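Local coordinates for protein Esterase/lipase (Uncultured bacterium, PDB 3K6K) that probably hydrolyses carboxylic ester bonds, as an esterase/lipase of the alpha/beta hydrolase fold related to hormone-sensitive lipase, at residues F187-W195 with R225-Y234; P176-L184 with G239-V247. All coordinates share one frame; numbering follows the deposited sequence.

Interaction 1 of 2, residues F187-W195 with R225-Y234; sequences FVDLTLSRW and RKNPLISPVY. With SO4 (sulfate ion), chain F.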
loop_
_atom_site.group_PDB
_atom_site.type_symbol
_atom_site.label_atom_id
_atom_site.label_comp_id
_atom_site.label_asym_id
_atom_site.label_seq_id
_atom_site.Cartn_x
_atom_site.Cartn_y
_atom_site.Cartn_z
ATOM N N PHE A 187 -11.228 10.305 1.432
ATOM C CA PHE A 187 -11.685 11.214 0.344
ATOM C C PHE A 187 -10.721 12.385 0.361
ATOM O O PHE A 187 -10.767 13.212 1.264
ATOM C CB PHE A 187 -13.118 11.673 0.631
ATOM C CG PHE A 187 -13.752 12.535 -0.470
ATOM C CD1 PHE A 187 -14.830 13.343 -0.173
ATOM C CD2 PHE A 187 -13.304 12.475 -1.802
ATOM C CE1 PHE A 187 -15.421 14.107 -1.130
ATOM C CE2 PHE A 187 -13.911 13.199 -2.772
ATOM C CZ PHE A 187 -14.990 14.019 -2.446
ATOM N N VAL A 188 -9.806 12.432 -0.602
ATOM C CA VAL A 188 -8.713 13.351 -0.491
ATOM C C VAL A 188 -8.443 14.133 -1.748
ATOM O O VAL A 188 -7.474 14.894 -1.799
ATOM C CB VAL A 188 -7.418 12.656 -0.026
ATOM C CG1 VAL A 188 -7.461 12.462 1.453
ATOM C CG2 VAL A 188 -7.184 11.345 -0.774
ATOM N N ASP A 189 -9.277 13.951 -2.763
ATOM C CA ASP A 189 -9.149 14.750 -3.974
ATOM C C ASP A 189 -10.503 15.224 -4.463
ATOM O O ASP A 189 -11.110 14.552 -5.280
ATOM C CB ASP A 189 -8.512 13.946 -5.078
ATOM C CG ASP A 189 -8.107 14.810 -6.272
ATOM O OD1 ASP A 189 -7.373 14.325 -7.145
ATOM O OD2 ASP A 189 -8.527 15.983 -6.342
ATOM N N LEU A 190 -10.973 16.382 -3.978
ATOM C CA LEU A 190 -12.277 16.916 -4.393
ATOM C C LEU A 190 -12.357 17.381 -5.825
ATOM O O LEU A 190 -13.427 17.836 -6.278
ATOM C CB LEU A 190 -12.764 18.002 -3.454
ATOM C CG LEU A 190 -13.483 17.279 -2.307
ATOM C CD1 LEU A 190 -12.491 16.434 -1.470
ATOM C CD2 LEU A 190 -14.196 18.317 -1.427
ATOM N N THR A 191 -11.267 17.221 -6.573
ATOM C CA THR A 191 -11.363 17.369 -8.028
ATOM C C THR A 191 -12.014 16.203 -8.731
ATOM O O THR A 191 -12.463 16.355 -9.853
ATOM C CB THR A 191 -10.012 17.698 -8.747
ATOM O OG1 THR A 191 -9.245 16.507 -8.914
ATOM C CG2 THR A 191 -9.174 18.766 -8.011
ATOM N N LEU A 192 -12.013 15.008 -8.133
ATOM C CA LEU A 192 -12.697 13.848 -8.731
ATOM C C LEU A 192 -12.390 13.579 -10.217
ATOM O O LEU A 192 -13.301 13.633 -11.038
ATOM C CB LEU A 192 -14.223 13.971 -8.543
ATOM C CG LEU A 192 -14.772 14.264 -7.114
ATOM C CD1 LEU A 192 -16.183 14.763 -7.185
ATOM C CD2 LEU A 192 -14.771 13.025 -6.246
ATOM N N SER A 193 -11.151 13.185 -10.548
ATOM C CA SER A 193 -10.618 13.333 -11.924
ATOM C C SER A 193 -9.674 12.217 -12.314
ATOM O O SER A 193 -9.318 12.057 -13.503
ATOM C CB SER A 193 -10.030 14.734 -12.100
ATOM O OG SER A 193 -8.902 14.934 -11.261
ATOM N N ARG A 194 -9.271 11.452 -11.297
ATOM C CA ARG A 194 -8.218 10.439 -11.329
ATOM C C ARG A 194 -8.787 9.118 -11.896
ATOM O O ARG A 194 -9.995 9.031 -12.184
ATOM C CB ARG A 194 -7.625 10.329 -9.893
ATOM C CG ARG A 194 -6.628 11.466 -9.700
ATOM C CD ARG A 194 -5.998 11.780 -8.346
ATOM N NE ARG A 194 -4.621 11.961 -8.715
ATOM C CZ ARG A 194 -4.014 13.105 -9.008
ATOM N NH1 ARG A 194 -4.570 14.288 -8.843
ATOM N NH2 ARG A 194 -2.779 13.036 -9.422
ATOM N N TRP A 195 -7.947 8.101 -12.057
ATOM C CA TRP A 195 -8.325 6.918 -12.809
ATOM C C TRP A 195 -9.574 6.163 -12.278
ATOM O O TRP A 195 -10.484 5.830 -13.078
ATOM C CB TRP A 195 -7.123 5.993 -12.931
ATOM C CG TRP A 195 -7.379 4.732 -13.688
ATOM C CD1 TRP A 195 -7.199 4.558 -15.037
ATOM C CD2 TRP A 195 -7.896 3.445 -13.185
ATOM N NE1 TRP A 195 -7.531 3.261 -15.395
ATOM C CE2 TRP A 195 -7.956 2.560 -14.288
ATOM C CE3 TRP A 195 -8.248 2.957 -11.925
ATOM C CZ2 TRP A 195 -8.404 1.223 -14.179
ATOM C CZ3 TRP A 195 -8.687 1.621 -11.815
ATOM C CH2 TRP A 195 -8.780 0.776 -12.944
ATOM N N ARG A 225 -10.553 23.849 -5.253
ATOM C CA ARG A 225 -10.695 22.428 -4.994
ATOM C C ARG A 225 -9.359 21.794 -4.697
ATOM O O ARG A 225 -9.335 20.671 -4.244
ATOM C CB ARG A 225 -11.380 21.694 -6.137
ATOM C CG ARG A 225 -12.853 21.472 -5.900
ATOM C CD ARG A 225 -13.585 21.188 -7.205
ATOM N NE ARG A 225 -15.040 21.311 -7.021
ATOM C CZ ARG A 225 -15.842 20.389 -6.459
ATOM N NH1 ARG A 225 -15.370 19.216 -5.979
ATOM N NH2 ARG A 225 -17.141 20.658 -6.356
ATOM N N LYS A 226 -8.261 22.515 -4.954
ATOM C CA LYS A 226 -6.900 22.005 -4.734
ATOM C C LYS A 226 -6.187 22.724 -3.585
ATOM O O LYS A 226 -4.975 22.625 -3.409
ATOM C CB LYS A 226 -6.094 22.097 -6.008
ATOM C CG LYS A 226 -6.787 21.573 -7.188
ATOM C CD LYS A 226 -5.744 21.368 -8.236
ATOM C CE LYS A 226 -6.233 21.759 -9.627
ATOM N NZ LYS A 226 -5.118 21.437 -10.581
ATOM N N ASN A 227 -6.956 23.455 -2.800
ATOM C CA ASN A 227 -6.477 23.847 -1.521
ATOM C C ASN A 227 -5.899 22.622 -0.829
ATOM O O ASN A 227 -6.597 21.634 -0.668
ATOM C CB ASN A 227 -7.630 24.374 -0.707
ATOM C CG ASN A 227 -7.197 25.151 0.493
ATOM O OD1 ASN A 227 -7.645 26.289 0.693
ATOM N ND2 ASN A 227 -6.361 24.555 1.334
ATOM N N PRO A 228 -4.636 22.703 -0.379
ATOM C CA PRO A 228 -4.039 21.567 0.317
ATOM C C PRO A 228 -4.903 21.074 1.460
ATOM O O PRO A 228 -4.975 19.895 1.655
ATOM C CB PRO A 228 -2.724 22.140 0.845
ATOM C CG PRO A 228 -2.367 23.109 -0.178
ATOM C CD PRO A 228 -3.651 23.777 -0.593
ATOM N N LEU A 229 -5.592 21.961 2.174
ATOM C CA LEU A 229 -6.395 21.573 3.363
ATOM C C LEU A 229 -7.782 21.015 3.027
ATOM O O LEU A 229 -8.488 20.487 3.903
ATOM C CB LEU A 229 -6.550 22.768 4.316
ATOM C CG LEU A 229 -5.516 22.924 5.425
ATOM C CD1 LEU A 229 -4.127 22.608 4.931
ATOM C CD2 LEU A 229 -5.589 24.339 5.908
ATOM N N ILE A 230 -8.159 21.133 1.760
ATOM C CA ILE A 230 -9.360 20.522 1.210
ATOM C C ILE A 230 -9.013 19.170 0.525
ATOM O O ILE A 230 -9.599 18.129 0.816
ATOM C CB ILE A 230 -10.018 21.508 0.159
ATOM C CG1 ILE A 230 -10.449 22.822 0.811
ATOM C CG2 ILE A 230 -11.232 20.884 -0.563
ATOM C CD1 ILE A 230 -11.181 23.763 -0.143
ATOM N N SER A 231 -8.096 19.218 -0.432
ATOM C CA SER A 231 -7.610 18.037 -1.169
ATOM C C SER A 231 -6.116 17.719 -0.855
ATOM O O SER A 231 -5.180 18.037 -1.658
ATOM C CB SER A 231 -7.844 18.183 -2.668
ATOM O OG SER A 231 -9.231 18.381 -2.993
ATOM N N PRO A 232 -5.880 17.052 0.296
ATOM C CA PRO A 232 -4.512 16.874 0.777
ATOM C C PRO A 232 -3.596 16.193 -0.238
ATOM O O PRO A 232 -2.379 16.315 -0.173
ATOM C CB PRO A 232 -4.739 16.046 2.055
ATOM C CG PRO A 232 -6.082 16.506 2.560
ATOM C CD PRO A 232 -6.850 16.486 1.261
ATOM N N VAL A 233 -4.174 15.511 -1.212
ATOM C CA VAL A 233 -3.398 15.020 -2.322
ATOM C C VAL A 233 -2.468 16.117 -2.952
ATOM O O VAL A 233 -1.363 15.829 -3.409
ATOM C CB VAL A 233 -4.340 14.291 -3.304
ATOM C CG1 VAL A 233 -3.893 14.395 -4.666
ATOM C CG2 VAL A 233 -4.472 12.822 -2.905
ATOM N N TYR A 234 -2.902 17.366 -2.928
ATOM C CA TYR A 234 -2.118 18.459 -3.496
ATOM C C TYR A 234 -1.221 19.122 -2.454
ATOM O O TYR A 234 -0.594 20.090 -2.763
ATOM C CB TYR A 234 -3.052 19.469 -4.223
ATOM C CG TYR A 234 -3.825 18.730 -5.315
ATOM C CD1 TYR A 234 -3.204 18.387 -6.526
ATOM C CD2 TYR A 234 -5.125 18.279 -5.096
ATOM C CE1 TYR A 234 -3.883 17.643 -7.484
ATOM C CE2 TYR A 234 -5.808 17.541 -6.050
ATOM C CZ TYR A 234 -5.194 17.219 -7.236
ATOM O OH TYR A 234 -5.876 16.472 -8.188
HETATM S S SO4 F . -0.976 16.116 -10.439
HETATM O O1 SO4 F . -1.744 15.045 -11.081
HETATM O O2 SO4 F . 0.349 16.173 -11.097
HETATM O O3 SO4 F . -1.731 17.379 -10.469
HETATM O O4 SO4 F . -0.746 15.874 -9.022
#
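An Asx turn at Asp-189, inside a type I beta turn from Asp-189 to Leu-192, meets the loop 225-234 where Tyr-234, Ser-231 and Arg-225 close on it. Both loops belong to the alpha/beta hydrolase fold, one following strand 180-184 and the other preceding strand 243-248. Asp-189 OD2 takes the Thr-191 backbone N at 3.0 Å and the Thr-191 hydroxyl, both from the same face of the carboxylate. These two bonds hold the carboxylate in the turn. Asp-189 CG lies anti to the backbone N (chi1 -169°), which carries OD1 out to Tyr-234 OH for a weak hydrogen bond of 2.8 Å. The carboxylate stands nearly upright against the tyrosine ring, with planes 77° apart and OD2 at the ring edge. That ring is sandwiched between Lys-226 CD over one face and Val-233 CG1 over the other. Arg-194 NH1 makes a salt bridge to Asp-189 OD1, meeting it nearly along the C-O axis.

Ser-231 OG accepts from Leu-190 N at 2.8 Å and donates to Arg-225 O, so one hydroxyl links three residues. Arg-225 NH1 also donates to Leu-190 O, but the 2.4 Å separation is very short and its exact length doubtful. Glu-217 pairs with NH2 of the same guanidinium. Apolar packing completes the contact: Val-188 CG2 meets Val-233 CG2 at 3.8 Å, and Leu-190 CD2 meets Ile-230 CG2. At the edge of the Arg-194 guanidinium sits a sulfate, probably from the crystallisation liquor, that Arg-263 also binds. Arg-194 NH2 donates to sulfate O1 at 2.8 Å.

Interaction 2 of 2, residues P176-L184 with G239-V247; sequences PMPAGLVML and GLPEMLIHV
Gly-239 and Leu-240 lead into a parallel strand pair of the central alpha/beta hydrolase sheet, and both meet Met-177. Met-177 CG lies near the Gly-239 carbonyl. The Met-177 chain bends at chi2 (-59°), which turns SD and CE toward Leu-240; the 3.2 Å from CE to Leu-240 CD2 is tighter than normal and doubtful in detail. Pro-241 comes next. Its CG packs on Pro-178 CD at 3.8 Å, and its CD touches Leu-181 CD1. Glu-242 starts the backbone ladder: its O accepts from Leu-181 N at 2.8 Å. One water accepts from Glu-242 N, and a second donates to OE2; both give weak bonds to Ala-179 O. The other carboxylate oxygen, OE1, pairs with Arg-307.

Met-243 lies beside Leu-181 and Met-183 on one face of the sheet. Met-243 CG lies 3.9 Å from Leu-181 CD1. Beyond it the chain is extended, and SD comes 3.7 Å from Met-183 CE. The Met-183 chain turns at chi3 (-93°), and this methyl also reaches Ile-245 CG1. A serine at Met-243 would probably leave Leu-181 CD1 and Met-183 CE without their sulfur-bearing neighbour and open a gap beside them on that face. Leu-244 is on the opposite face with Val-182, beside Trp-303. Leu-244 N donates to Leu-181 O at 3.0 Å, and Leu-244 O accepts from Met-183 N at 2.9 Å. Ile-245 returns to the methionine face. His-246 N bonds Met-183 O at 2.9 Å, while its ring, on the Leu-244 face, is hydrogen-bonded through ND1 to Ser-296 OG. The ladder thus satisfies buried backbone polar groups between the strands, while apolar carbon and sulfur line the face packed by helices 158-172 and 254-266.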
loop_
_atom_site.group_PDB
_atom_site.type_symbol
_atom_site.label_atom_id
_atom_site.label_comp_id
_atom_site.label_asym_id
_atom_site.label_seq_id
_atom_site.Cartn_x
_atom_site.Cartn_y
_atom_site.Cartn_z
ATOM N N PRO A 176 2.663 19.219 18.267
ATOM C CA PRO A 176 3.416 18.003 17.932
ATOM C C PRO A 176 2.567 17.073 17.051
ATOM O O PRO A 176 1.377 17.353 16.856
ATOM C CB PRO A 176 3.708 17.350 19.288
ATOM C CG PRO A 176 2.779 17.997 20.268
ATOM C CD PRO A 176 2.340 19.327 19.698
ATOM N N MET A 177 3.184 16.016 16.505
ATOM C CA MET A 177 2.493 15.040 15.667
ATOM C C MET A 177 2.195 13.791 16.484
ATOM O O MET A 177 2.976 13.423 17.339
ATOM C CB MET A 177 3.297 14.687 14.417
ATOM C CG MET A 177 3.377 15.782 13.341
ATOM S SD MET A 177 1.779 16.330 12.688
ATOM C CE MET A 177 2.237 17.014 11.151
ATOM N N PRO A 178 1.061 13.126 16.182
ATOM C CA PRO A 178 0.571 11.966 16.863
ATOM C C PRO A 178 1.374 10.730 16.527
ATOM O O PRO A 178 2.221 10.773 15.670
ATOM C CB PRO A 178 -0.843 11.803 16.331
ATOM C CG PRO A 178 -1.184 13.047 15.629
ATOM C CD PRO A 178 0.113 13.606 15.149
ATOM N N ALA A 179 1.112 9.637 17.255
ATOM C CA ALA A 179 1.774 8.375 16.961
ATOM C C ALA A 179 1.474 7.796 15.565
ATOM O O ALA A 179 2.271 7.040 15.097
ATOM C CB ALA A 179 1.489 7.365 18.049
ATOM N N GLY A 180 0.369 8.170 14.911
ATOM C CA GLY A 180 0.015 7.662 13.544
ATOM C C GLY A 180 -1.325 8.172 12.980
ATOM O O GLY A 180 -2.136 8.760 13.675
ATOM N N LEU A 181 -1.537 7.988 11.692
ATOM C CA LEU A 181 -2.762 8.339 11.072
ATOM C C LEU A 181 -3.372 7.056 10.482
ATOM O O LEU A 181 -2.683 6.384 9.669
ATOM C CB LEU A 181 -2.461 9.352 9.947
ATOM C CG LEU A 181 -1.731 10.665 10.338
ATOM C CD1 LEU A 181 -1.192 11.384 9.149
ATOM C CD2 LEU A 181 -2.637 11.614 11.097
ATOM N N VAL A 182 -4.612 6.678 10.866
ATOM C CA VAL A 182 -5.378 5.657 10.109
ATOM C C VAL A 182 -6.491 6.221 9.222
ATOM O O VAL A 182 -7.281 7.072 9.650
ATOM C CB VAL A 182 -5.951 4.607 11.003
ATOM C CG1 VAL A 182 -6.569 3.475 10.167
ATOM C CG2 VAL A 182 -4.846 4.031 11.907
ATOM N N MET A 183 -6.594 5.739 7.986
ATOM C CA MET A 183 -7.611 6.236 7.039
ATOM C C MET A 183 -8.337 5.112 6.275
ATOM O O MET A 183 -7.725 4.273 5.641
ATOM C CB MET A 183 -7.011 7.254 6.038
ATOM C CG MET A 183 -6.422 8.502 6.694
ATOM S SD MET A 183 -5.471 9.443 5.483
ATOM C CE MET A 183 -3.841 8.774 5.759
ATOM N N LEU A 184 -9.661 5.112 6.334
ATOM C CA LEU A 184 -10.473 4.048 5.760
ATOM C C LEU A 184 -11.105 4.694 4.516
ATOM O O LEU A 184 -11.910 5.627 4.671
ATOM C CB LEU A 184 -11.524 3.654 6.824
ATOM C CG LEU A 184 -11.246 2.583 7.880
ATOM C CD1 LEU A 184 -9.756 2.269 8.120
ATOM C CD2 LEU A 184 -12.034 2.690 9.214
ATOM N N GLY A 239 6.588 15.502 6.802
ATOM C CA GLY A 239 6.674 15.568 8.269
ATOM C C GLY A 239 5.443 15.048 8.964
ATOM O O GLY A 239 5.379 14.971 10.223
ATOM N N LEU A 240 4.450 14.678 8.157
ATOM C CA LEU A 240 3.333 13.873 8.671
ATOM C C LEU A 240 3.818 12.528 9.202
ATOM O O LEU A 240 4.821 11.999 8.694
ATOM C CB LEU A 240 2.289 13.701 7.591
ATOM C CG LEU A 240 1.524 15.002 7.272
ATOM C CD1 LEU A 240 0.426 14.658 6.333
ATOM C CD2 LEU A 240 0.936 15.711 8.498
ATOM N N PRO A 241 3.141 11.998 10.230
ATOM C CA PRO A 241 3.392 10.735 10.923
ATOM C C PRO A 241 2.935 9.486 10.147
ATOM O O PRO A 241 2.222 9.593 9.123
ATOM C CB PRO A 241 2.564 10.861 12.206
ATOM C CG PRO A 241 1.645 11.979 12.023
ATOM C CD PRO A 241 1.988 12.732 10.789
ATOM N N GLU A 242 3.338 8.305 10.583
ATOM C CA GLU A 242 3.048 7.119 9.761
ATOM C C GLU A 242 1.576 6.868 9.438
ATOM O O GLU A 242 0.704 7.029 10.282
ATOM C CB GLU A 242 3.734 5.883 10.249
ATOM C CG GLU A 242 3.710 5.691 11.713
ATOM C CD GLU A 242 4.811 4.715 12.177
ATOM O OE1 GLU A 242 5.084 3.719 11.475
ATOM O OE2 GLU A 242 5.364 4.922 13.269
ATOM N N MET A 243 1.329 6.452 8.200
ATOM C CA MET A 243 -0.005 6.308 7.686
ATOM C C MET A 243 -0.310 4.836 7.401
ATOM O O MET A 243 0.539 4.114 6.853
ATOM C CB MET A 243 -0.110 7.101 6.403
ATOM C CG MET A 243 -0.116 8.620 6.558
ATOM S SD MET A 243 -0.272 9.297 4.881
ATOM C CE MET A 243 -0.422 11.080 5.077
ATOM N N LEU A 244 -1.504 4.393 7.825
ATOM C CA LEU A 244 -2.075 3.124 7.406
ATOM C C LEU A 244 -3.349 3.535 6.680
ATOM O O LEU A 244 -4.169 4.263 7.236
ATOM C CB LEU A 244 -2.363 2.229 8.604
ATOM C CG LEU A 244 -2.989 0.840 8.277
ATOM C CD1 LEU A 244 -1.956 -0.206 7.643
ATOM C CD2 LEU A 244 -3.712 0.271 9.503
ATOM N N ILE A 245 -3.451 3.175 5.397
ATOM C CA ILE A 245 -4.647 3.353 4.569
ATOM C C ILE A 245 -5.285 1.963 4.253
ATOM O O ILE A 245 -4.608 1.003 3.837
ATOM C CB ILE A 245 -4.320 4.139 3.236
ATOM C CG1 ILE A 245 -3.585 5.444 3.519
ATOM C CG2 ILE A 245 -5.607 4.480 2.466
ATOM C CD1 ILE A 245 -2.958 5.984 2.373
ATOM N N HIS A 246 -6.569 1.806 4.519
ATOM C CA HIS A 246 -7.287 0.656 3.964
ATOM C C HIS A 246 -8.289 1.106 2.927
ATOM O O HIS A 246 -8.779 2.242 3.012
ATOM C CB HIS A 246 -7.976 -0.120 5.048
ATOM C CG HIS A 246 -7.045 -0.989 5.801
ATOM N ND1 HIS A 246 -7.470 -2.002 6.631
ATOM C CD2 HIS A 246 -5.694 -1.050 5.782
ATOM C CE1 HIS A 246 -6.415 -2.606 7.142
ATOM N NE2 HIS A 246 -5.324 -2.072 6.615
ATOM N N VAL A 247 -8.615 0.256 1.956
ATOM C CA VAL A 247 -9.625 0.655 0.977
ATOM C C VAL A 247 -10.090 -0.608 0.246
ATOM O O VAL A 247 -9.405 -1.653 0.303
ATOM C CB VAL A 247 -9.002 1.752 0.000
ATOM C CG1 VAL A 247 -7.758 1.182 -0.785
ATOM C CG2 VAL A 247 -10.023 2.382 -0.927
HETATM O O HOH W 1 4.647 8.292 13.057
HETATM O O HOH W 2 4.921 5.072 15.662
#

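From the N terminus, the chain first enters segment 176-184 of interaction 2, whose strand 180-184 is followed closely by segment 187-195 of interaction 1. It then passes through helices 195-199 and 209-220 to reach segment 225-234, where interaction 1 closes its loop. A short connection leads to segment 239-247, and interaction 2 closes the outer loop there. Interaction 1 is therefore nested inside interaction 2. The outer contact joins two neighbouring parallel strands of the central sheet. The inner one ties together the loops at the two ends of the helical excursion between them. The centres of interaction 1 and interaction 2 are about 18 Å apart.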